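Local coordinates for protein binary enterotoxin of Clostridium perfringens component a (Clostridium perfringens, PDB 5WTZ) that probably transfers ADP-ribose from NAD+ to actin, as the enzymatic component of a binary enterotoxin, at residues Gly253-Ala256 and Ile257-Leu261; Thr239-Glu242 and Leu243-Ile246. All blocks are in the same frame, centred on the assembly; numbering follows the deposited sequence.

In the fold
Following the chain from its N terminus, helix 220-237 is left behind and a short turn leads into helix 240-263, on which both interactions lie. Interaction 2 (239-246) comes first and starts that helix; interaction 1 (253-261) follows toward its C-terminal end. Each is a contact within consecutive helical turns, so neither closes a long loop, and they run in series without nesting or crossing. The centres of interaction 1 and interaction 2 are about 16 Å apart, and the two do not touch. Both also lean on helix 272-286: Ile246 and Ile257 each meet Ile282. Between them the helix passes Leu250, whose carbonyl binds NAD, and interaction 1 adds Tyr254 and Asn258 to the NAD pocket.

Interaction 1: Gly253-Ala256 and Ile257-Leu261; sequences GYTA and INKYL. With NAD (nicotinamide-adenine-dinucleotide), chain B.
Asn258 and Tyr254 stand one helical turn apart, joined through the backbone by Asn258 N to Tyr254 O at 2.8 Å, and both turn their side chains to the bound NAD. Followed outward, Asn258 CB packs 3.3 Å from Tyr254 O and also nears the phosphate oxygen O1A of NAD. CG meets the same two oxygens at slightly longer range and sits beside the backbone N (chi1 -77°), which carries the amide toward the dinucleotide. At the tip, Asn258 ND2 donates to NAD O1A over 3.0 Å, nearly straight at 171°, while the same nitrogen is hydrogen-bonded to Tyr249 OH and OD1 accepts a weak bond from Phe340 N. With ND2 bonded twice and OD1 weakly, the amide's rotation is probably set, with one N-H directed at the phosphate.

The Tyr254 ring lies flat against the ligand: NAD C5D sits 3.4 Å above the ring plane, over its centre. The Tyr254 CD1 carbon comes 3.2 Å from NAD O3, the bridging phosphate oxygen, which lies above the plane on the C5D side, beyond the rim; CE2 approaches C4D of the nicotinamide ribose. This follows from CG lying between the backbone N and the carbonyl carbon (chi1 67°). Thr255 OG1 meets the opposite face.

Further along, side chains also lie over backbone carbonyls. Lys259 runs its CB, CG and CD alongside Thr255 O, with CG 3.2 Å from it, and its CE lies next to Thr255 CG2. Ile257 CG1 rests on Gly253 O, with Ile282 of helix 272-286 covering its side chain; Tyr260 leans across to that helix, where its OH is hydrogen-bonded to Glu276. With Arg299 and Thr339 also bonded to the dinucleotide, this helical turn forms one wall of the NAD pocket of an ADP-ribosyltransferase domain.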
ATOM      1  N   GLY A 253     -16.393 -20.483 -13.983  1.00 23.76           N
ATOM      2  CA  GLY A 253     -16.320 -21.711 -13.208  1.00 21.83           C
ATOM      3  C   GLY A 253     -15.885 -21.468 -11.770  1.00 20.00           C
ATOM      4  O   GLY A 253     -16.130 -22.322 -10.903  1.00 24.69           O
ATOM      5  N   TYR A 254     -15.233 -20.327 -11.533  1.00 20.06           N
ATOM      6  CA  TYR A 254     -14.750 -19.896 -10.203  1.00 19.46           C
ATOM      7  C   TYR A 254     -15.854 -19.971  -9.140  1.00 21.61           C
ATOM      8  O   TYR A 254     -15.576 -20.256  -7.977  1.00 22.35           O
ATOM      9  CB  TYR A 254     -14.174 -18.460 -10.247  1.00 19.05           C
ATOM     10  CG  TYR A 254     -15.219 -17.398 -10.522  1.00 17.81           C
ATOM     11  CD1 TYR A 254     -15.941 -16.811  -9.485  1.00 19.14           C
ATOM     12  CD2 TYR A 254     -15.510 -17.018 -11.827  1.00 17.72           C
ATOM     13  CE1 TYR A 254     -16.919 -15.853  -9.753  1.00 21.13           C
ATOM     14  CE2 TYR A 254     -16.486 -16.074 -12.106  1.00 22.35           C
ATOM     15  CZ  TYR A 254     -17.184 -15.496 -11.069  1.00 27.16           C
ATOM     16  OH  TYR A 254     -18.145 -14.558 -11.359  1.00 24.98           O
ATOM     17  N   THR A 255     -17.099 -19.731  -9.543  1.00 26.67           N
ATOM     18  CA  THR A 255     -18.212 -19.682  -8.595  1.00 24.25           C
ATOM     19  C   THR A 255     -18.420 -21.038  -7.919  1.00 25.29           C
ATOM     20  O   THR A 255     -18.471 -21.123  -6.696  1.00 24.47           O
ATOM     21  CB  THR A 255     -19.511 -19.255  -9.283  1.00 27.20           C
ATOM     22  OG1 THR A 255     -19.370 -17.913  -9.752  1.00 23.79           O
ATOM     23  CG2 THR A 255     -20.688 -19.329  -8.317  1.00 30.58           C
ATOM     24  N   ALA A 256     -18.496 -22.095  -8.713  1.00 25.27           N
ATOM     25  CA  ALA A 256     -18.675 -23.441  -8.162  1.00 30.21           C
ATOM     26  C   ALA A 256     -17.388 -23.942  -7.504  1.00 24.56           C
ATOM     27  O   ALA A 256     -17.435 -24.636  -6.482  1.00 23.38           O
ATOM     28  CB  ALA A 256     -19.124 -24.406  -9.242  1.00 29.74           C
ATOM     29  N   ILE A 257     -16.245 -23.598  -8.098  1.00 21.21           N
ATOM     30  CA  ILE A 257     -14.950 -24.098  -7.631  1.00 18.42           C
ATOM     31  C   ILE A 257     -14.609 -23.507  -6.270  1.00 21.66           C
ATOM     32  O   ILE A 257     -14.285 -24.245  -5.332  1.00 22.20           O
ATOM     33  CB  ILE A 257     -13.828 -23.786  -8.644  1.00 17.47           C
ATOM     34  CG1 ILE A 257     -13.946 -24.716  -9.856  1.00 25.52           C
ATOM     35  CG2 ILE A 257     -12.431 -23.921  -8.002  1.00 17.52           C
ATOM     36  CD1 ILE A 257     -13.094 -24.280 -11.028  1.00 26.99           C
ATOM     37  N   ASN A 258     -14.714 -22.189  -6.143  1.00 16.41           N
ATOM     38  CA  ASN A 258     -14.368 -21.558  -4.875  1.00 18.63           C
ATOM     39  C   ASN A 258     -15.426 -21.883  -3.807  1.00 23.95           C
ATOM     40  O   ASN A 258     -15.085 -22.057  -2.646  1.00 20.98           O
ATOM     41  CB  ASN A 258     -14.153 -20.044  -5.057  1.00 16.75           C
ATOM     42  CG  ASN A 258     -12.784 -19.725  -5.685  1.00 19.65           C
ATOM     43  OD1 ASN A 258     -11.836 -20.515  -5.587  1.00 20.00           O
ATOM     44  ND2 ASN A 258     -12.674 -18.562  -6.317  1.00 19.09           N
ATOM     45  N   LYS A 259     -16.689 -22.028  -4.203  1.00 19.80           N
ATOM     46  CA  LYS A 259     -17.723 -22.501  -3.270  1.00 21.20           C
ATOM     47  C   LYS A 259     -17.384 -23.872  -2.673  1.00 23.21           C
ATOM     48  O   LYS A 259     -17.544 -24.100  -1.472  1.00 28.38           O
ATOM     49  CB  LYS A 259     -19.086 -22.581  -3.950  1.00 27.61           C
ATOM     50  CG  LYS A 259     -19.937 -21.317  -3.886  1.00 31.00           C
ATOM     51  CD  LYS A 259     -21.262 -21.561  -4.624  1.00 30.89           C
ATOM     52  CE  LYS A 259     -22.177 -20.341  -4.641  1.00 31.54           C
ATOM     53  NZ  LYS A 259     -23.552 -20.740  -5.087  1.00 36.28           N
ATOM     54  N   TYR A 260     -16.931 -24.789  -3.517  1.00 23.17           N
ATOM     55  CA  TYR A 260     -16.582 -26.123  -3.066  1.00 27.36           C
ATOM     56  C   TYR A 260     -15.371 -26.097  -2.140  1.00 30.04           C
ATOM     57  O   TYR A 260     -15.341 -26.780  -1.117  1.00 24.53           O
ATOM     58  CB  TYR A 260     -16.297 -27.030  -4.251  1.00 27.77           C
ATOM     59  CG  TYR A 260     -15.912 -28.416  -3.819  1.00 30.03           C
ATOM     60  CD1 TYR A 260     -16.875 -29.320  -3.399  1.00 28.91           C
ATOM     61  CD2 TYR A 260     -14.579 -28.814  -3.798  1.00 34.44           C
ATOM     62  CE1 TYR A 260     -16.527 -30.593  -2.989  1.00 31.30           C
ATOM     63  CE2 TYR A 260     -14.220 -30.080  -3.386  1.00 35.88           C
ATOM     64  CZ  TYR A 260     -15.200 -30.965  -2.985  1.00 35.10           C
ATOM     65  OH  TYR A 260     -14.854 -32.225  -2.573  1.00 42.16           O
ATOM     66  N   LEU A 261     -14.362 -25.323  -2.518  1.00 23.23           N
ATOM     67  CA  LEU A 261     -13.161 -25.192  -1.700  1.00 30.67           C
ATOM     68  C   LEU A 261     -13.489 -24.587  -0.337  1.00 26.00           C
ATOM     69  O   LEU A 261     -12.887 -24.951   0.672  1.00 27.34           O
ATOM     70  CB  LEU A 261     -12.109 -24.335  -2.415  1.00 21.53           C
ATOM     71  CG  LEU A 261     -11.245 -25.009  -3.490  1.00 20.73           C
ATOM     72  CD1 LEU A 261     -10.359 -24.004  -4.191  1.00 22.39           C
ATOM     73  CD2 LEU A 261     -10.400 -26.135  -2.909  1.00 19.62           C
TER
HETATM   74  PA  NAD B 501     -14.810 -15.388  -5.944  1.00 19.16           P
HETATM   75  O1A NAD B 501     -15.128 -16.837  -6.229  1.00 18.97           O
HETATM   76  O2A NAD B 501     -13.510 -15.013  -5.298  1.00 18.76           O
HETATM   77  O5B NAD B 501     -15.976 -14.741  -5.038  1.00 18.14           O
HETATM   78  C5B NAD B 501     -17.362 -15.065  -5.194  1.00 20.95           C
HETATM   79  C4B NAD B 501     -18.082 -14.826  -3.881  1.00 17.88           C
HETATM   80  O4B NAD B 501     -17.534 -15.724  -2.908  1.00 21.45           O
HETATM   81  C3B NAD B 501     -17.875 -13.405  -3.365  1.00 21.90           C
HETATM   82  O3B NAD B 501     -19.095 -12.963  -2.746  1.00 22.57           O
HETATM   83  C2B NAD B 501     -16.773 -13.569  -2.327  1.00 15.18           C
HETATM   84  O2B NAD B 501     -16.848 -12.593  -1.282  1.00 18.54           O
HETATM   85  C1B NAD B 501     -16.992 -14.985  -1.808  1.00 18.54           C
HETATM   86  N9A NAD B 501     -15.693 -15.564  -1.409  1.00 19.65           N
HETATM   87  C8A NAD B 501     -14.603 -15.714  -2.185  1.00 15.96           C
HETATM   88  N7A NAD B 501     -13.583 -16.272  -1.474  1.00 17.47           N
HETATM   89  C5A NAD B 501     -14.029 -16.455  -0.225  1.00 16.53           C
HETATM   90  C6A NAD B 501     -13.477 -16.997   1.033  1.00 22.03           C
HETATM   91  N6A NAD B 501     -12.204 -17.451   1.080  1.00 18.37           N
HETATM   92  N1A NAD B 501     -14.275 -16.998   2.128  1.00 21.59           N
HETATM   93  C2A NAD B 501     -15.543 -16.555   2.086  1.00 21.49           C
HETATM   94  N3A NAD B 501     -16.114 -16.063   0.969  1.00 21.48           N
HETATM   95  C4A NAD B 501     -15.410 -15.982  -0.184  1.00 19.40           C
HETATM   96  O3  NAD B 501     -14.910 -14.620  -7.349  1.00 14.62           O
HETATM   97  PN  NAD B 501     -15.018 -13.042  -7.640  1.00 19.54           P
HETATM   98  O1N NAD B 501     -13.721 -12.398  -7.201  1.00 19.82           O
HETATM   99  O2N NAD B 501     -16.350 -12.553  -7.122  1.00 23.28           O
HETATM  100  O5D NAD B 501     -15.103 -13.094  -9.246  1.00 23.26           O
HETATM  101  C5D NAD B 501     -14.119 -13.768 -10.030  1.00 20.76           C
HETATM  102  C4D NAD B 501     -14.263 -13.337 -11.478  1.00 18.89           C
HETATM  103  O4D NAD B 501     -13.763 -12.007 -11.628  1.00 16.47           O
HETATM  104  C3D NAD B 501     -13.386 -14.193 -12.370  1.00 22.65           C
HETATM  105  O3D NAD B 501     -13.926 -14.129 -13.702  1.00 21.40           O
HETATM  106  C2D NAD B 501     -12.051 -13.481 -12.325  1.00 17.38           C
HETATM  107  O2D NAD B 501     -11.284 -13.722 -13.510  1.00 18.19           O
HETATM  108  C1D NAD B 501     -12.441 -12.011 -12.155  1.00 17.97           C
HETATM  109  N1N NAD B 501     -11.553 -11.259 -11.245  1.00 21.27           N
HETATM  110  C2N NAD B 501     -12.023 -10.731 -10.096  1.00 20.74           C
HETATM  111  C3N NAD B 501     -11.172 -10.019  -9.243  1.00 18.30           C
HETATM  112  C7N NAD B 501     -11.666  -9.411  -7.959  1.00 16.65           C
HETATM  113  O7N NAD B 501     -12.639  -9.873  -7.350  1.00 20.03           O
HETATM  114  N7N NAD B 501     -11.018  -8.335  -7.543  1.00 15.46           N
HETATM  115  C4N NAD B 501      -9.835  -9.829  -9.573  1.00 16.78           C
HETATM  116  C5N NAD B 501      -9.377 -10.383 -10.758  1.00 25.33           C
HETATM  117  C6N NAD B 501     -10.263 -11.093 -11.573  1.00 25.23           C

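Interaction 2: Thr239-Glu242 and Leu243-Ile246; sequences TSNE and LRDI
Three torsions bring Asn241 and Arg244 together: Asn241 CG lies beside its backbone N (chi1 -81°), whereas Arg244 CG is anti to its own (chi1 -179°) and the chain then bends at chi3. The two side chains run alongside each other in the same direction, and the amide comes over one face of the guanidinium, inclined to it by 41°. Asn241 CG is 3.6 Å from Arg244 NH1; Asn241 OD1 is 3.4 Å from the same nitrogen, at too poor an angle for a hydrogen bond, so the amide rests on the guanidinium face by van der Waals contact.

Asp245 receives the guanidinium side-on. Arg244 NE forms a salt bridge with Asp245 OD1 at 2.9 Å and NH2 adds a longer bond to that oxygen, both from the same face of the carboxylate. A second salt bridge joins Arg244 NH2 to Glu277, and Asn281 donates to Asp245 OD2, linking this turn to helix 272-286.

Thr239 is the N-cap of helix 240-263 and forms a capping box with Glu242. Glu242 N donates to Thr239 OG1 over 3.1 Å, and Thr239 N returns a bond to Glu242 OE1 at 3.0 Å, met from above the carboxylate plane. The pair gives acceptors to the first-turn amide of Glu242 and to that of the N-cap residue. Glu242 is buried, its carboxylate further held by Ser284 and a salt bridge to Lys288, which would probably favour the charged form. Leu243 N to Thr239 O at 2.9 Å starts the regular backbone bonds, and Ile246 CG1 packs 3.3 Å from Glu242 O.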
ATOM      1  N   THR A 239      -0.397 -27.920 -19.533  1.00 24.85           N
ATOM      2  CA  THR A 239      -1.043 -29.057 -20.189  1.00 26.06           C
ATOM      3  C   THR A 239      -2.390 -28.587 -20.732  1.00 27.16           C
ATOM      4  O   THR A 239      -2.927 -27.574 -20.260  1.00 25.86           O
ATOM      5  CB  THR A 239      -1.268 -30.266 -19.251  1.00 30.40           C
ATOM      6  OG1 THR A 239      -2.216 -29.916 -18.236  1.00 26.72           O
ATOM      7  CG2 THR A 239       0.037 -30.734 -18.616  1.00 30.49           C
ATOM      8  N   SER A 240      -2.926 -29.311 -21.711  1.00 27.90           N
ATOM      9  CA  SER A 240      -4.186 -28.918 -22.321  1.00 29.72           C
ATOM     10  C   SER A 240      -5.289 -28.885 -21.256  1.00 29.21           C
ATOM     11  O   SER A 240      -6.125 -27.984 -21.267  1.00 26.86           O
ATOM     12  CB  SER A 240      -4.550 -29.843 -23.492  1.00 34.63           C
ATOM     13  OG  SER A 240      -4.495 -31.214 -23.147  1.00 34.25           O
ATOM     14  N   ASN A 241      -5.260 -29.826 -20.312  1.00 28.06           N
ATOM     15  CA  ASN A 241      -6.239 -29.829 -19.217  1.00 26.91           C
ATOM     16  C   ASN A 241      -6.043 -28.682 -18.215  1.00 28.06           C
ATOM     17  O   ASN A 241      -7.013 -28.159 -17.662  1.00 26.77           O
ATOM     18  CB  ASN A 241      -6.216 -31.165 -18.471  1.00 26.72           C
ATOM     19  CG  ASN A 241      -7.011 -32.252 -19.183  1.00 37.12           C
ATOM     20  OD1 ASN A 241      -7.220 -32.192 -20.392  1.00 34.61           O
ATOM     21  ND2 ASN A 241      -7.459 -33.251 -18.429  1.00 41.77           N
ATOM     22  N   GLU A 242      -4.803 -28.288 -17.968  1.00 28.95           N
ATOM     23  CA  GLU A 242      -4.560 -27.135 -17.107  1.00 26.55           C
ATOM     24  C   GLU A 242      -5.116 -25.880 -17.764  1.00 26.56           C
ATOM     25  O   GLU A 242      -5.816 -25.087 -17.130  1.00 22.84           O
ATOM     26  CB  GLU A 242      -3.073 -26.983 -16.822  1.00 21.49           C
ATOM     27  CG  GLU A 242      -2.562 -28.044 -15.861  1.00 25.89           C
ATOM     28  CD  GLU A 242      -1.041 -28.076 -15.724  1.00 29.29           C
ATOM     29  OE1 GLU A 242      -0.320 -27.486 -16.559  1.00 22.80           O
ATOM     30  OE2 GLU A 242      -0.572 -28.719 -14.766  1.00 28.86           O
ATOM     31  N   LEU A 243      -4.817 -25.715 -19.047  1.00 24.16           N
ATOM     32  CA  LEU A 243      -5.303 -24.567 -19.789  1.00 22.97           C
ATOM     33  C   LEU A 243      -6.824 -24.549 -19.801  1.00 23.05           C
ATOM     34  O   LEU A 243      -7.441 -23.504 -19.597  1.00 24.79           O
ATOM     35  CB  LEU A 243      -4.757 -24.587 -21.207  1.00 25.18           C
ATOM     36  CG  LEU A 243      -5.185 -23.449 -22.124  1.00 30.26           C
ATOM     37  CD1 LEU A 243      -4.747 -22.119 -21.557  1.00 25.01           C
ATOM     38  CD2 LEU A 243      -4.597 -23.669 -23.501  1.00 34.45           C
ATOM     39  N   ARG A 244      -7.424 -25.712 -20.023  1.00 28.07           N
ATOM     40  CA  ARG A 244      -8.876 -25.828 -20.081  1.00 27.67           C
ATOM     41  C   ARG A 244      -9.509 -25.412 -18.757  1.00 26.00           C
ATOM     42  O   ARG A 244     -10.447 -24.618 -18.728  1.00 23.91           O
ATOM     43  CB  ARG A 244      -9.293 -27.255 -20.426  1.00 26.22           C
ATOM     44  CG  ARG A 244     -10.804 -27.453 -20.526  1.00 26.07           C
ATOM     45  CD  ARG A 244     -11.140 -28.927 -20.447  1.00 36.13           C
ATOM     46  NE  ARG A 244     -10.837 -29.452 -19.115  1.00 36.81           N
ATOM     47  CZ  ARG A 244     -10.558 -30.723 -18.855  1.00 34.35           C
ATOM     48  NH1 ARG A 244     -10.530 -31.615 -19.839  1.00 31.79           N
ATOM     49  NH2 ARG A 244     -10.299 -31.098 -17.608  1.00 33.35           N
ATOM     50  N   ASP A 245      -8.985 -25.942 -17.656  1.00 23.33           N
ATOM     51  CA  ASP A 245      -9.600 -25.690 -16.359  1.00 25.85           C
ATOM     52  C   ASP A 245      -9.310 -24.291 -15.796  1.00 23.59           C
ATOM     53  O   ASP A 245     -10.132 -23.755 -15.063  1.00 20.61           O
ATOM     54  CB  ASP A 245      -9.177 -26.783 -15.375  1.00 28.37           C
ATOM     55  CG  ASP A 245      -9.822 -28.115 -15.709  1.00 36.70           C
ATOM     56  OD1 ASP A 245     -10.711 -28.102 -16.579  1.00 27.85           O
ATOM     57  OD2 ASP A 245      -9.468 -29.162 -15.124  1.00 30.14           O
ATOM     58  N   ILE A 246      -8.166 -23.699 -16.145  1.00 21.60           N
ATOM     59  CA  ILE A 246      -7.902 -22.286 -15.853  1.00 22.99           C
ATOM     60  C   ILE A 246      -8.911 -21.412 -16.591  1.00 22.81           C
ATOM     61  O   ILE A 246      -9.529 -20.533 -16.003  1.00 20.10           O
ATOM     62  CB  ILE A 246      -6.462 -21.874 -16.260  1.00 19.96           C
ATOM     63  CG1 ILE A 246      -5.439 -22.395 -15.242  1.00 20.71           C
ATOM     64  CG2 ILE A 246      -6.341 -20.361 -16.379  1.00 20.85           C
ATOM     65  CD1 ILE A 246      -5.427 -21.624 -13.920  1.00 26.05           C
TER